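Local coordinates for 3,4-dihydroxybenzoate decarboxylase (Enterobacter cloacae, PDB 5NY5), which catalyses the decarboxylation of 3,4-dihydroxybenzoate and, in reverse, the para-carboxylation of catechols, as a UbiD-family enzyme dependent on prenylated flavin, at residues Ser181-Ala186 against Pro299-Ile304; Leu204-Asn209 against Gly267-Gly272; Asp166-Arg171 against Arg188-Phe193. All coordinates share one frame; numbering follows the deposited sequence.

Overall arrangement
All three contacts lie in the Rift-related domain, reach one antiparallel sheet and are mostly buried, their centres about 11 Å apart. Contact 2 is a strand-strand pairing held by backbone hydrogen bonds and leucine and valine packing, and none of its touching residues is exposed. Contact 1 joins strand 179-182 to strand 303-311 with a single hydrogen bond across its segments, then gives way to apolar packing beside Phe183. Contact 3 sets strand 165-174 against helix 189-199; there a polar side chain, Asp166, takes the hydrogen bond, among metal- and flavin-binding residues. Ile304 packs on Leu269 to join contacts 1 and 2, Leu204 meets Phe193 between contacts 2 and 3, and His170 bonds to the Phe183 carbonyl between 1 and 3.

Contact 1: residues Ser181-Ala186 against Pro299-Ile304; sequences SMFLAA and PSLPVI
Leu301 and Met182 bury the most surface where antiparallel strands 179-182 and 303-311 of the Rift-related domain splay apart. The sheet register is carried by one non-hydrogen-bonded pair, Ser181 with Val303, and next to it Met182 N donates to Pro302 O at 3.2 Å. That bond is nearly straight (173° at the hydrogen).

The Leu301 side chain divides its two methyls between neighbours: CD1 lies 4.0 Å from Ser181 CB, while CD2 reaches 3.6 Å from Phe183 CA and meets the Phe183 ring at its edge, in the ring plane. Phe183 binds prenylated FMN in another structure of this enzyme, so this methyl packs directly on a cofactor-binding residue. Ser181 OG itself is hydrogen-bonded to Gln175.

Met182, modelled as selenomethionine, has CG anti to its backbone N (chi1 164°). Further out the chain bends at chi3 (149°), and the side chain crosses that of Ile304 obliquely. Its other neighbours include His170. On the Pro302 ring, CG lies 3.2 Å from Met182 O and 3.7 Å from Leu184 CD1. Near the end of the selenomethionine chain, SE touches Ile304 CD1 at 3.6 Å.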
loop_
_atom_site.group_PDB
_atom_site.type_symbol
_atom_site.label_atom_id
_atom_site.label_comp_id
_atom_site.label_asym_id
_atom_site.label_seq_id
_atom_site.Cartn_x
_atom_site.Cartn_y
_atom_site.Cartn_z
ATOM N N SER A 181 -28.453 -40.163 -4.596
ATOM C CA SER A 181 -27.842 -39.062 -5.326
ATOM C C SER A 181 -26.369 -38.979 -4.952
ATOM O O SER A 181 -26.026 -38.982 -3.765
ATOM C CB SER A 181 -28.546 -37.739 -5.026
ATOM O OG SER A 181 -28.438 -37.401 -3.656
HETATM N N MSE A 182 -25.507 -38.919 -5.959
HETATM C CA MSE A 182 -24.069 -38.908 -5.730
HETATM C C MSE A 182 -23.362 -37.895 -6.622
HETATM O O MSE A 182 -23.487 -37.938 -7.843
HETATM C CB MSE A 182 -23.489 -40.306 -5.955
HETATM C CG MSE A 182 -21.977 -40.345 -6.120
HETATM SE SE MSE A 182 -21.242 -42.146 -5.939
HETATM C CE MSE A 182 -19.725 -41.971 -7.148
ATOM N N PHE A 183 -22.620 -36.983 -5.999
ATOM C CA PHE A 183 -21.861 -35.984 -6.733
ATOM C C PHE A 183 -20.526 -36.554 -7.196
ATOM O O PHE A 183 -19.910 -37.383 -6.521
ATOM C CB PHE A 183 -21.627 -34.746 -5.866
ATOM C CG PHE A 183 -20.695 -33.740 -6.481
ATOM C CD1 PHE A 183 -21.145 -32.865 -7.452
ATOM C CD2 PHE A 183 -19.370 -33.669 -6.083
ATOM C CE1 PHE A 183 -20.291 -31.939 -8.018
ATOM C CE2 PHE A 183 -18.512 -32.747 -6.648
ATOM C CZ PHE A 183 -18.973 -31.881 -7.616
ATOM N N LEU A 184 -20.083 -36.100 -8.363
ATOM C CA LEU A 184 -18.802 -36.505 -8.921
ATOM C C LEU A 184 -18.034 -35.262 -9.340
ATOM O O LEU A 184 -18.595 -34.369 -9.980
ATOM C CB LEU A 184 -18.981 -37.451 -10.116
ATOM C CG LEU A 184 -19.505 -38.867 -9.844
ATOM C CD1 LEU A 184 -21.025 -38.900 -9.734
ATOM C CD2 LEU A 184 -19.020 -39.838 -10.912
ATOM N N ALA A 185 -16.756 -35.209 -8.975
ATOM C CA ALA A 185 -15.916 -34.068 -9.310
ATOM C C ALA A 185 -15.512 -34.128 -10.776
ATOM O O ALA A 185 -15.030 -35.160 -11.256
ATOM C CB ALA A 185 -14.676 -34.037 -8.421
ATOM N N ALA A 186 -15.706 -33.019 -11.485
ATOM C CA ALA A 186 -15.328 -32.953 -12.888
ATOM C C ALA A 186 -13.827 -33.162 -13.046
ATOM O O ALA A 186 -13.027 -32.750 -12.202
ATOM C CB ALA A 186 -15.739 -31.609 -13.488
ATOM N N PRO A 299 -28.294 -28.744 -7.607
ATOM C CA PRO A 299 -29.551 -28.795 -8.368
ATOM C C PRO A 299 -29.624 -29.959 -9.345
ATOM O O PRO A 299 -30.717 -30.453 -9.637
ATOM C CB PRO A 299 -29.569 -27.450 -9.108
ATOM C CG PRO A 299 -28.532 -26.604 -8.429
ATOM C CD PRO A 299 -27.495 -27.558 -7.947
ATOM N N SER A 300 -28.481 -30.405 -9.863
ATOM C CA SER A 300 -28.435 -31.463 -10.873
ATOM C C SER A 300 -27.430 -32.518 -10.424
ATOM O O SER A 300 -26.218 -32.308 -10.527
ATOM C CB SER A 300 -28.068 -30.897 -12.242
ATOM O OG SER A 300 -28.040 -31.911 -13.232
ATOM N N LEU A 301 -27.931 -33.652 -9.934
ATOM C CA LEU A 301 -27.075 -34.728 -9.467
ATOM C C LEU A 301 -27.401 -36.035 -10.178
ATOM O O LEU A 301 -28.577 -36.370 -10.351
ATOM C CB LEU A 301 -27.216 -34.932 -7.953
ATOM C CG LEU A 301 -26.322 -34.045 -7.091
ATOM C CD1 LEU A 301 -26.490 -34.373 -5.618
ATOM C CD2 LEU A 301 -24.877 -34.200 -7.522
ATOM N N PRO A 302 -26.387 -36.789 -10.598
ATOM C CA PRO A 302 -26.648 -38.112 -11.174
ATOM C C PRO A 302 -27.163 -39.079 -10.119
ATOM O O PRO A 302 -26.747 -39.041 -8.959
ATOM C CB PRO A 302 -25.280 -38.542 -11.715
ATOM C CG PRO A 302 -24.299 -37.748 -10.934
ATOM C CD PRO A 302 -24.959 -36.438 -10.638
ATOM N N VAL A 303 -28.076 -39.950 -10.536
ATOM C CA VAL A 303 -28.769 -40.868 -9.639
ATOM C C VAL A 303 -28.108 -42.236 -9.721
ATOM O O VAL A 303 -27.822 -42.732 -10.817
ATOM C CB VAL A 303 -30.264 -40.958 -9.989
ATOM C CG1 VAL A 303 -30.921 -42.115 -9.257
ATOM C CG2 VAL A 303 -30.962 -39.651 -9.654
ATOM N N ILE A 304 -27.859 -42.842 -8.565
ATOM C CA ILE A 304 -27.406 -44.225 -8.481
ATOM C C ILE A 304 -28.615 -45.098 -8.181
ATOM O O ILE A 304 -29.281 -44.921 -7.154
ATOM C CB ILE A 304 -26.317 -44.405 -7.414
ATOM C CG1 ILE A 304 -24.967 -43.932 -7.947
ATOM C CG2 ILE A 304 -26.230 -45.859 -6.983
ATOM C CD1 ILE A 304 -23.797 -44.363 -7.101
#

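Contact 2: residues Leu204-Asn209 against Gly267-Gly272; sequences LPVTIN and GELLPG
Leu204, with CG anti to the backbone N (chi1 -174°), and Leu269, with CG anti to the carbonyl carbon (chi1 -73°), send their side chains the same way and lie side by side in an antiparallel pairing of strands 204-210 and 263-269. This is part of the antiparallel sheet of the Rift-related domain, consistent with the FMN-binding split-barrel family. The evidence for the packing is Leu269 CD1, which stands 4.1 Å from Leu204 CD2 and at the same distance from Val206 CG1. The Val206 side chain crosses that of Leu269 at about a right angle.

Val206 N donates to Gly267 O at 2.9 Å, and Gly267 N returns a bond to Val206 O at 3.1 Å, a regular hydrogen-bonded pair. At the Leu204 end, Leu269 N reaches Leu204 O at 3.0 Å, while the bond from Leu204 N to Leu269 O is weak.

Between these pairs, Pro205 and Glu268 form a non-hydrogen-bonded pair on the opposite face from the leucines. Outside the two segments, Phe193 and Ala197 of helix 189-199 touch Leu204, and Ile304 of strand 303-311 touches Val206 and Leu269. On the Pro205 face, Glu268 CG rests 4.0 Å from Pro205 CA.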
loop_
_atom_site.group_PDB
_atom_site.type_symbol
_atom_site.label_atom_id
_atom_site.label_comp_id
_atom_site.label_asym_id
_atom_site.label_seq_id
_atom_site.Cartn_x
_atom_site.Cartn_y
_atom_site.Cartn_z
ATOM N N LEU A 204 -23.587 -46.930 -15.812
ATOM C CA LEU A 204 -22.227 -47.251 -15.400
ATOM C C LEU A 204 -22.265 -48.042 -14.100
ATOM O O LEU A 204 -22.807 -47.547 -13.097
ATOM C CB LEU A 204 -21.389 -45.984 -15.224
ATOM C CG LEU A 204 -19.909 -46.226 -14.921
ATOM C CD1 LEU A 204 -19.212 -46.857 -16.117
ATOM C CD2 LEU A 204 -19.215 -44.937 -14.511
ATOM N N PRO A 205 -21.706 -49.252 -14.056
ATOM C CA PRO A 205 -21.764 -50.051 -12.824
ATOM C C PRO A 205 -20.725 -49.573 -11.818
ATOM O O PRO A 205 -19.564 -49.345 -12.164
ATOM C CB PRO A 205 -21.462 -51.477 -13.305
ATOM C CG PRO A 205 -21.180 -51.373 -14.799
ATOM C CD PRO A 205 -20.942 -49.934 -15.109
ATOM N N VAL A 206 -21.154 -49.421 -10.564
ATOM C CA VAL A 206 -20.283 -48.979 -9.483
ATOM C C VAL A 206 -20.569 -49.809 -8.240
ATOM O O VAL A 206 -21.651 -50.376 -8.075
ATOM C CB VAL A 206 -20.456 -47.477 -9.162
ATOM C CG1 VAL A 206 -19.997 -46.617 -10.332
ATOM C CG2 VAL A 206 -21.905 -47.178 -8.808
ATOM N N THR A 207 -19.573 -49.881 -7.362
ATOM C CA THR A 207 -19.733 -50.451 -6.033
ATOM C C THR A 207 -19.345 -49.408 -4.997
ATOM O O THR A 207 -18.368 -48.675 -5.176
ATOM C CB THR A 207 -18.884 -51.709 -5.837
ATOM O OG1 THR A 207 -17.498 -51.352 -5.789
ATOM C CG2 THR A 207 -19.117 -52.690 -6.976
ATOM N N ILE A 208 -20.115 -49.345 -3.921
ATOM C CA ILE A 208 -19.912 -48.377 -2.851
ATOM C C ILE A 208 -19.485 -49.154 -1.616
ATOM O O ILE A 208 -20.299 -49.844 -0.992
ATOM C CB ILE A 208 -21.178 -47.554 -2.593
ATOM C CG1 ILE A 208 -21.658 -46.933 -3.904
ATOM C CG2 ILE A 208 -20.908 -46.485 -1.555
ATOM C CD1 ILE A 208 -23.138 -46.676 -3.953
ATOM N N ASN A 209 -18.211 -49.042 -1.262
ATOM C CA ASN A 209 -17.609 -49.851 -0.212
ATOM C C ASN A 209 -17.511 -49.027 1.064
ATOM O O ASN A 209 -16.888 -47.961 1.071
ATOM C CB ASN A 209 -16.230 -50.344 -0.645
ATOM C CG ASN A 209 -16.257 -51.028 -1.998
ATOM O OD1 ASN A 209 -16.246 -52.255 -2.085
ATOM N ND2 ASN A 209 -16.299 -50.237 -3.064
ATOM N N GLY A 267 -24.726 -50.560 -7.474
ATOM C CA GLY A 267 -25.692 -49.785 -8.220
ATOM C C GLY A 267 -25.133 -49.343 -9.553
ATOM O O GLY A 267 -24.006 -49.676 -9.925
ATOM N N GLU A 268 -25.947 -48.579 -10.275
ATOM C CA GLU A 268 -25.577 -48.045 -11.575
ATOM C C GLU A 268 -25.973 -46.580 -11.655
ATOM O O GLU A 268 -26.989 -46.163 -11.094
ATOM C CB GLU A 268 -26.244 -48.827 -12.715
ATOM C CG GLU A 268 -25.766 -50.260 -12.849
ATOM C CD GLU A 268 -26.612 -51.067 -13.809
ATOM O OE1 GLU A 268 -26.331 -52.272 -13.981
ATOM O OE2 GLU A 268 -27.560 -50.499 -14.390
ATOM N N LEU A 269 -25.153 -45.801 -12.355
ATOM C CA LEU A 269 -25.451 -44.396 -12.610
ATOM C C LEU A 269 -26.353 -44.305 -13.835
ATOM O O LEU A 269 -25.923 -44.598 -14.955
ATOM C CB LEU A 269 -24.160 -43.608 -12.806
ATOM C CG LEU A 269 -23.340 -43.352 -11.540
ATOM C CD1 LEU A 269 -21.860 -43.257 -11.859
ATOM C CD2 LEU A 269 -23.815 -42.082 -10.856
ATOM N N LEU A 270 -27.600 -43.903 -13.626
ATOM C CA LEU A 270 -28.580 -43.904 -14.705
ATOM C C LEU A 270 -28.354 -42.710 -15.627
ATOM O O LEU A 270 -28.278 -41.573 -15.151
ATOM C CB LEU A 270 -29.993 -43.869 -14.143
ATOM C CG LEU A 270 -30.332 -44.942 -13.110
ATOM C CD1 LEU A 270 -31.793 -44.850 -12.713
ATOM C CD2 LEU A 270 -30.001 -46.323 -13.651
ATOM N N PRO A 271 -28.249 -42.925 -16.936
ATOM C CA PRO A 271 -27.988 -41.808 -17.848
ATOM C C PRO A 271 -29.215 -40.934 -18.040
ATOM O O PRO A 271 -30.357 -41.390 -17.954
ATOM C CB PRO A 271 -27.599 -42.501 -19.160
ATOM C CG PRO A 271 -27.388 -43.943 -18.812
ATOM C CD PRO A 271 -28.260 -44.216 -17.638
ATOM N N GLY A 272 -28.961 -39.656 -18.306
ATOM C CA GLY A 272 -30.025 -38.725 -18.624
ATOM C C GLY A 272 -30.777 -38.194 -17.422
ATOM O O GLY A 272 -31.148 -37.016 -17.394
#

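Contact 3: residues Asp166-Arg171 against Arg188-Phe193; sequences DVTIHR and RHIEVF
Asp166 meets the first turn of helix 189-199 by accepting a hydrogen bond at OD2 from Ile190 N, 3.2 Å long and bent to 138° at the hydrogen. The donor comes from above the carboxylate plane, 40° out of it. The same oxygen lies 3.4 Å from Ile190 CG2, and Asp166 CB packs at 3.7 Å on His189 CB, so the Asp166 side chain lies against two successive helix residues.

Asp166 and His189 both bind manganese in another structure of this enzyme, as does Glu233, whose side chain approaches that of Asp166. The metal is absent here, and this contact brings two of its ligands together, their side chains crossing at about a right angle.

Arg188, at the N-cap position and seen to bind prenylated FMN in a structure of this enzyme, has a chain bent at chi2. Its guanidinium has Asp166 OD1 over one face, toward the rim, 4.2 Å from NH2, with no N-H pointing at the oxygen; Glu223 and Glu233 are long, weak ion-pair partners. Thr168 and Arg188 reach toward each other tip to tip, and Thr168 CG2 sits at the guanidinium edge, 3.2 Å from NE.

In the next layer, Thr168 OG1 and His170 NE2 share a 2.6 Å hydrogen bond. His170 ND1 bonds to the Phe183 carbonyl; with both nitrogens bonded, the ring is held with its edge to Ile190 CG2.

The axes of strand 166-171 and helix 189-193 approach to 8.8 Å, their N-to-C directions 115° apart. Ile190 also packs on Val154 and Ala156 of strand 148-157 and on Met182 of strand 179-182, the two sheet neighbours of strand 165-174.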
loop_
_atom_site.group_PDB
_atom_site.type_symbol
_atom_site.label_atom_id
_atom_site.label_comp_id
_atom_site.label_asym_id
_atom_site.label_seq_id
_atom_site.Cartn_x
_atom_site.Cartn_y
_atom_site.Cartn_z
ATOM N N ASP A 166 -10.830 -46.565 -11.404
ATOM C CA ASP A 166 -10.747 -45.409 -10.523
ATOM C C ASP A 166 -11.461 -45.729 -9.221
ATOM O O ASP A 166 -12.614 -46.172 -9.238
ATOM C CB ASP A 166 -11.367 -44.167 -11.173
ATOM C CG ASP A 166 -11.172 -42.918 -10.339
ATOM O OD1 ASP A 166 -10.068 -42.741 -9.783
ATOM O OD2 ASP A 166 -12.124 -42.115 -10.238
ATOM N N VAL A 167 -10.778 -45.517 -8.100
ATOM C CA VAL A 167 -11.364 -45.683 -6.777
ATOM C C VAL A 167 -11.269 -44.345 -6.055
ATOM O O VAL A 167 -10.226 -43.681 -6.095
ATOM C CB VAL A 167 -10.688 -46.825 -5.988
ATOM C CG1 VAL A 167 -9.969 -47.784 -6.935
ATOM C CG2 VAL A 167 -9.753 -46.317 -4.905
ATOM N N THR A 168 -12.374 -43.929 -5.441
ATOM C CA THR A 168 -12.482 -42.598 -4.863
ATOM C C THR A 168 -13.462 -42.631 -3.699
ATOM O O THR A 168 -14.148 -43.628 -3.463
ATOM C CB THR A 168 -12.938 -41.567 -5.902
ATOM O OG1 THR A 168 -13.911 -42.160 -6.771
ATOM C CG2 THR A 168 -11.764 -41.062 -6.722
ATOM N N ILE A 169 -13.528 -41.515 -2.978
ATOM C CA ILE A 169 -14.421 -41.352 -1.836
ATOM C C ILE A 169 -15.466 -40.304 -2.187
ATOM O O ILE A 169 -15.124 -39.185 -2.589
ATOM C CB ILE A 169 -13.650 -40.956 -0.566
ATOM C CG1 ILE A 169 -12.609 -42.023 -0.221
ATOM C CG2 ILE A 169 -14.610 -40.754 0.598
ATOM C CD1 ILE A 169 -11.929 -41.811 1.114
ATOM N N HIS A 170 -16.736 -40.666 -2.035
ATOM C CA HIS A 170 -17.854 -39.785 -2.333
ATOM C C HIS A 170 -18.824 -39.791 -1.163
ATOM O O HIS A 170 -18.734 -40.619 -0.252
ATOM C CB HIS A 170 -18.586 -40.216 -3.611
ATOM C CG HIS A 170 -17.691 -40.393 -4.797
ATOM N ND1 HIS A 170 -17.723 -39.550 -5.885
ATOM C CD2 HIS A 170 -16.744 -41.321 -5.068
ATOM C CE1 HIS A 170 -16.831 -39.949 -6.775
ATOM N NE2 HIS A 170 -16.225 -41.023 -6.303
ATOM N N ARG A 171 -19.765 -38.854 -1.198
ATOM C CA ARG A 171 -20.889 -38.835 -0.276
ATOM C C ARG A 171 -22.174 -39.028 -1.068
ATOM O O ARG A 171 -22.296 -38.539 -2.194
ATOM C CB ARG A 171 -20.944 -37.532 0.530
ATOM C CG ARG A 171 -21.235 -36.288 -0.288
ATOM C CD ARG A 171 -21.193 -35.046 0.583
ATOM N NE ARG A 171 -21.519 -33.838 -0.168
ATOM C CZ ARG A 171 -21.390 -32.605 0.311
ATOM N NH1 ARG A 171 -20.937 -32.416 1.541
ATOM N NH2 ARG A 171 -21.711 -31.564 -0.442
ATOM N N ARG A 188 -12.210 -36.047 -13.004
ATOM C CA ARG A 188 -11.739 -37.312 -12.467
ATOM C C ARG A 188 -12.195 -38.463 -13.361
ATOM O O ARG A 188 -13.161 -38.348 -14.119
ATOM C CB ARG A 188 -12.238 -37.516 -11.036
ATOM C CG ARG A 188 -11.416 -38.509 -10.220
ATOM C CD ARG A 188 -10.626 -37.809 -9.122
ATOM N NE ARG A 188 -10.067 -38.761 -8.165
ATOM C CZ ARG A 188 -8.772 -39.023 -8.029
ATOM N NH1 ARG A 188 -7.882 -38.395 -8.784
ATOM N NH2 ARG A 188 -8.365 -39.909 -7.129
ATOM N N HIS A 189 -11.479 -39.587 -13.258
ATOM C CA HIS A 189 -11.681 -40.690 -14.194
ATOM C C HIS A 189 -13.104 -41.231 -14.134
ATOM O O HIS A 189 -13.707 -41.519 -15.173
ATOM C CB HIS A 189 -10.674 -41.805 -13.916
ATOM C CG HIS A 189 -9.255 -41.428 -14.209
ATOM N ND1 HIS A 189 -8.886 -40.162 -14.607
ATOM C CD2 HIS A 189 -8.113 -42.156 -14.165
ATOM C CE1 HIS A 189 -7.579 -40.123 -14.793
ATOM N NE2 HIS A 189 -7.087 -41.320 -14.533
ATOM N N ILE A 190 -13.660 -41.373 -12.929
ATOM C CA ILE A 190 -14.999 -41.942 -12.805
ATOM C C ILE A 190 -16.036 -41.026 -13.443
ATOM O O ILE A 190 -17.063 -41.496 -13.949
ATOM C CB ILE A 190 -15.322 -42.238 -11.328
ATOM C CG1 ILE A 190 -16.686 -42.921 -11.200
ATOM C CG2 ILE A 190 -15.270 -40.968 -10.493
ATOM C CD1 ILE A 190 -17.086 -43.231 -9.781
ATOM N N GLU A 191 -15.788 -39.715 -13.451
ATOM C CA GLU A 191 -16.689 -38.807 -14.151
ATOM C C GLU A 191 -16.564 -38.969 -15.660
ATOM O O GLU A 191 -17.573 -38.991 -16.374
ATOM C CB GLU A 191 -16.408 -37.363 -13.738
ATOM C CG GLU A 191 -17.166 -36.317 -14.542
ATOM C CD GLU A 191 -18.662 -36.324 -14.281
ATOM O OE1 GLU A 191 -19.118 -37.050 -13.374
ATOM O OE2 GLU A 191 -19.391 -35.599 -14.990
ATOM N N VAL A 192 -15.333 -39.084 -16.162
ATOM C CA VAL A 192 -15.133 -39.342 -17.585
ATOM C C VAL A 192 -15.744 -40.683 -17.967
ATOM O O VAL A 192 -16.343 -40.826 -19.041
ATOM C CB VAL A 192 -13.634 -39.274 -17.933
ATOM C CG1 VAL A 192 -13.383 -39.806 -19.333
ATOM C CG2 VAL A 192 -13.129 -37.845 -17.809
ATOM N N PHE A 193 -15.616 -41.683 -17.090
ATOM C CA PHE A 193 -16.251 -42.973 -17.342
ATOM C C PHE A 193 -17.759 -42.821 -17.481
ATOM O O PHE A 193 -18.383 -43.478 -18.323
ATOM C CB PHE A 193 -15.927 -43.959 -16.217
ATOM C CG PHE A 193 -14.467 -44.303 -16.095
ATOM C CD1 PHE A 193 -13.575 -44.012 -17.112
ATOM C CD2 PHE A 193 -13.990 -44.928 -14.954
ATOM C CE1 PHE A 193 -12.236 -44.332 -16.990
ATOM C CE2 PHE A 193 -12.654 -45.252 -14.828
ATOM C CZ PHE A 193 -11.777 -44.953 -15.847
#